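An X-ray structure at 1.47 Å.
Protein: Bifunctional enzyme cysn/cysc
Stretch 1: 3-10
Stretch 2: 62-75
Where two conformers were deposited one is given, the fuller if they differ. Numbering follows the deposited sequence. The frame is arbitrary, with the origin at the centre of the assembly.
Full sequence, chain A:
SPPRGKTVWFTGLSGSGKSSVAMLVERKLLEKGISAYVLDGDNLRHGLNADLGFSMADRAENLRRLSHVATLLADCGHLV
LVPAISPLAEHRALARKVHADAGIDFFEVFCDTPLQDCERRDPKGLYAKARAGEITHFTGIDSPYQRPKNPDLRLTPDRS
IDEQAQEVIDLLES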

# COMPACT_ATOMS: atom_id res chain seq x y z
N PRO A 3 3.11 -10.83 -14.81
CA PRO A 3 4.16 -9.83 -15.04
C PRO A 3 4.01 -8.56 -14.15
O PRO A 3 2.89 -8.17 -13.83
N ARG A 4 5.14 -7.98 -13.77
CA ARG A 4 5.18 -6.68 -13.11
C ARG A 4 4.43 -5.62 -13.91
O ARG A 4 4.46 -5.56 -15.15
N GLY A 5 3.71 -4.80 -13.15
CA GLY A 5 3.07 -3.63 -13.69
C GLY A 5 4.05 -2.45 -13.79
O GLY A 5 5.26 -2.61 -13.75
N LYS A 6 3.48 -1.29 -13.89
CA LYS A 6 4.21 -0.06 -14.16
C LYS A 6 3.44 1.04 -13.51
O LYS A 6 2.24 0.89 -13.20
N THR A 7 4.10 2.20 -13.37
CA THR A 7 3.45 3.39 -12.81
C THR A 7 3.48 4.60 -13.71
O THR A 7 4.53 4.95 -14.25
N VAL A 8 2.31 5.23 -13.89
CA VAL A 8 2.20 6.51 -14.52
C VAL A 8 1.99 7.56 -13.44
O VAL A 8 0.99 7.52 -12.73
N TRP A 9 2.93 8.48 -13.30
CA TRP A 9 2.95 9.51 -12.25
C TRP A 9 2.62 10.81 -12.91
O TRP A 9 3.46 11.41 -13.66
N PHE A 10 1.42 11.32 -12.68
CA PHE A 10 1.07 12.59 -13.20
C PHE A 10 1.70 13.71 -12.41
O PHE A 10 2.22 13.61 -11.25
N ASN A 62 3.36 12.37 2.14
CA ASN A 62 2.24 11.82 1.40
C ASN A 62 2.72 11.25 0.07
O ASN A 62 2.40 10.11 -0.27
N LEU A 63 3.51 12.01 -0.68
CA LEU A 63 4.00 11.60 -1.97
C LEU A 63 4.99 10.48 -1.80
O LEU A 63 4.97 9.54 -2.63
N ARG A 64 5.88 10.53 -0.81
CA ARG A 64 6.82 9.44 -0.59
C ARG A 64 6.07 8.12 -0.38
O ARG A 64 6.38 7.10 -0.97
N ARG A 65 5.05 8.15 0.48
CA ARG A 65 4.31 6.94 0.76
C ARG A 65 3.57 6.50 -0.50
O ARG A 65 3.51 5.27 -0.79
N LEU A 66 2.95 7.42 -1.23
CA LEU A 66 2.26 7.08 -2.47
C LEU A 66 3.26 6.37 -3.40
O LEU A 66 2.87 5.39 -4.10
N SER A 67 4.49 6.82 -3.50
CA SER A 67 5.43 6.16 -4.38
C SER A 67 5.68 4.70 -4.00
O SER A 67 5.79 3.86 -4.89
N HIS A 68 5.73 4.39 -2.72
CA HIS A 68 5.91 3.01 -2.27
C HIS A 68 4.66 2.16 -2.44
O HIS A 68 4.75 0.99 -2.80
N VAL A 69 3.47 2.74 -2.24
CA VAL A 69 2.24 2.00 -2.50
C VAL A 69 2.15 1.70 -3.97
O VAL A 69 1.79 0.60 -4.36
N ALA A 70 2.50 2.67 -4.81
CA ALA A 70 2.49 2.40 -6.24
C ALA A 70 3.44 1.28 -6.62
O ALA A 70 3.08 0.44 -7.47
N THR A 71 4.63 1.24 -6.05
CA THR A 71 5.59 0.17 -6.42
C THR A 71 5.07 -1.14 -5.96
O THR A 71 5.22 -2.15 -6.67
N LEU A 72 4.42 -1.18 -4.81
CA LEU A 72 3.82 -2.43 -4.30
C LEU A 72 2.72 -2.93 -5.23
O LEU A 72 2.69 -4.12 -5.61
N LEU A 73 1.82 -2.04 -5.64
CA LEU A 73 0.74 -2.44 -6.52
C LEU A 73 1.30 -2.88 -7.86
O LEU A 73 0.79 -3.81 -8.48
N ALA A 74 2.30 -2.19 -8.36
CA ALA A 74 2.93 -2.59 -9.62
C ALA A 74 3.57 -3.94 -9.52
O ALA A 74 3.47 -4.77 -10.42
N ASP A 75 4.22 -4.20 -8.43
CA ASP A 75 4.86 -5.50 -8.26
C ASP A 75 3.79 -6.61 -8.20
O ASP A 75 4.08 -7.74 -8.65

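The most unusual feature of this contact is a main-chain hydrogen bond that ties the start of one stretch to the last turn of a helix. G5 N donates to A74 O at 2.7 Å, with an N-H...O angle of 161°. The bond is short and nearly straight. It is the one hydrogen bond between the two stretches, and it involves no side chain. The CA atoms of G5 and A74 lie 4.2 Å apart, so the backbones meet almost directly here. G5 has no side chain. An ideal CB on this G5 backbone would lie 3.3 Å from A74 O, which is tight.

From this point the chains diverge. The strand and helix run in roughly opposite directions, at 145°, with a closest axis approach of 7.8 Å. The CA distance grows to 6.7 Å at T7 and A70, and to 8.9 Å at W9 and S67. G5 has only backbone at the close point, T7 lies at the middle, and W9 at the wide end.

On the helix, A70, A74 and L66 point toward the strand. A74 is the most covered of the helix residues. A74 CB lies 3.9 Å from K6 N, and the side chain is a single methyl where the strand passes close. K6 itself points its CB away, with an extended chain in m, t, t, t.

T7 points toward the helix with chi1 in m. T7 OG1 is 3.8 Å from A70 CB and 4.3 Å from A74 CB. These are packing contacts with methyl groups. The hydroxyl finds its hydrogen bond elsewhere in the structure. V8 and F10, the alternate residues of the strand, do not reach the helix.

W9 has the most area covered by the other stretch of any residue here. Its CA-to-CB bond points sideways, but chi1 is t (-167°) and chi2 is -88°, and the end of the ring comes nearer the helix. The six-membered ring then lies beside L63, L66 and S67. W9 CH2 is 3.7 Å from L63 O, which sits at the ring edge, near its plane. That carbonyl, L63 O, already accepts the helix bond from S67 N at 2.9 Å. W9 CZ2 is 4.2 Å from L63 CD2, and W9 CH2 is 4.2 Å from L66 CB; both are apolar contacts. L63 and L66 are both m, t. W9 CZ3 comes within 3.8 Å of S67 CA, and W9 CH2 within 4.0 Å of S67 CB. The S67 hydroxyl is not used across the contact. With chi1 in p, S67 OG donates to R64 O at 2.7 Å, back along its own helix. W9 NE1 is bonded elsewhere in the structure.

The other end is exposed and charged. R4 leaves its backbone sideways, with chi1 to chi3 in m, t, t. D75 points its CB away, yet its carboxylate comes nearer with chi1 in t. R4 NE and D75 OD1 form a long salt bridge at 3.7 Å.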

# COMPACT_ATOMS: atom_id res chain seq x y z
CB PRO A 3 3.98 -9.45 -16.52
CG PRO A 3 3.21 -10.58 -17.14
CD PRO A 3 2.35 -11.12 -16.05
CB ARG A 4 6.63 -6.18 -12.98
CG ARG A 4 7.33 -6.65 -11.72
CD ARG A 4 8.82 -6.37 -11.88
NE ARG A 4 9.57 -6.80 -10.72
CZ ARG A 4 10.90 -6.73 -10.61
NH1 ARG A 4 11.66 -6.20 -11.60
NH2 ARG A 4 11.47 -7.20 -9.50
CB LYS A 6 4.21 0.23 -15.66
CG LYS A 6 4.67 -0.90 -16.56
CD LYS A 6 4.67 -0.57 -18.01
CE LYS A 6 5.08 -1.82 -18.81
NZ LYS A 6 4.82 -1.54 -20.25
CB THR A 7 4.08 3.79 -11.45
OG1 THR A 7 3.85 2.70 -10.52
CG2 THR A 7 3.51 5.09 -10.87
CB VAL A 8 1.02 6.54 -15.51
CG1 VAL A 8 0.92 7.91 -16.16
CG2 VAL A 8 1.17 5.45 -16.54
CB TRP A 9 4.33 9.54 -11.61
CG TRP A 9 4.45 10.31 -10.34
CD1 TRP A 9 4.72 11.61 -10.21
CD2 TRP A 9 4.31 9.77 -9.00
NE1 TRP A 9 4.74 11.94 -8.88
CE2 TRP A 9 4.52 10.82 -8.12
CE3 TRP A 9 4.05 8.51 -8.48
CZ2 TRP A 9 4.47 10.64 -6.71
CZ3 TRP A 9 3.99 8.38 -7.09
CH2 TRP A 9 4.18 9.42 -6.29
CB PHE A 10 -0.43 12.79 -13.23
CG PHE A 10 -1.13 11.91 -14.20
CD1 PHE A 10 -1.50 10.63 -13.84
CD2 PHE A 10 -1.40 12.35 -15.48
CE1 PHE A 10 -2.10 9.80 -14.74
CE2 PHE A 10 -2.00 11.52 -16.39
CZ PHE A 10 -2.41 10.26 -16.00
CB ASN A 62 1.18 12.89 1.23
CG ASN A 62 -0.01 12.41 0.51
OD1 ASN A 62 -0.72 11.52 0.99
ND2 ASN A 62 -0.26 12.97 -0.67
CB LEU A 63 4.60 12.76 -2.74
CG LEU A 63 3.65 13.88 -3.12
CD1 LEU A 63 4.39 15.09 -3.59
CD2 LEU A 63 2.66 13.39 -4.17
CB ARG A 64 7.71 9.76 0.61
CG ARG A 64 8.87 8.79 0.76
CD ARG A 64 9.62 8.92 2.12
NE ARG A 64 8.81 8.44 3.21
CZ ARG A 64 8.68 7.13 3.53
NH1 ARG A 64 9.33 6.20 2.85
NH2 ARG A 64 7.89 6.80 4.50
CB ARG A 65 3.35 7.16 1.89
CG ARG A 65 4.00 7.41 3.23
CD ARG A 65 2.98 7.51 4.30
NE ARG A 65 3.51 8.08 5.54
CZ ARG A 65 2.75 8.30 6.62
NH1 ARG A 65 1.48 8.05 6.57
NH2 ARG A 65 3.30 8.88 7.66
CB LEU A 66 1.68 8.34 -3.13
CG LEU A 66 0.29 8.88 -2.80
CD1 LEU A 66 0.02 10.23 -3.38
CD2 LEU A 66 -0.72 7.97 -3.45
CB SER A 67 6.72 6.94 -4.52
OG SER A 67 7.58 6.86 -3.38
CB HIS A 68 6.37 3.01 -0.80
CG HIS A 68 7.80 3.42 -0.64
ND1 HIS A 68 8.87 2.62 -1.00
CD2 HIS A 68 8.32 4.55 -0.12
CE1 HIS A 68 9.99 3.28 -0.79
NE2 HIS A 68 9.69 4.46 -0.27
CB VAL A 69 1.01 2.71 -1.95
CG1 VAL A 69 -0.24 1.97 -2.35
CG2 VAL A 69 1.16 2.91 -0.45
CB ALA A 70 2.84 3.65 -7.00
CB THR A 71 7.04 0.31 -5.92
OG1 THR A 71 7.06 0.21 -4.49
CG2 THR A 71 7.68 1.57 -6.43
CB LEU A 72 3.32 -2.21 -2.87
CG LEU A 72 2.47 -3.29 -2.22
CD1 LEU A 72 3.33 -4.50 -2.17
CD2 LEU A 72 1.97 -2.90 -0.84
CB LEU A 73 -0.26 -1.33 -6.71
CG LEU A 73 -1.13 -0.97 -5.50
CD1 LEU A 73 -1.87 0.35 -5.74
CD2 LEU A 73 -2.10 -2.12 -5.19
CB ALA A 74 3.94 -1.54 -10.04
CB ASP A 75 5.80 -5.41 -7.04
CG ASP A 75 6.62 -6.64 -6.87
OD1 ASP A 75 7.58 -6.79 -7.66
OD2 ASP A 75 6.24 -7.41 -5.97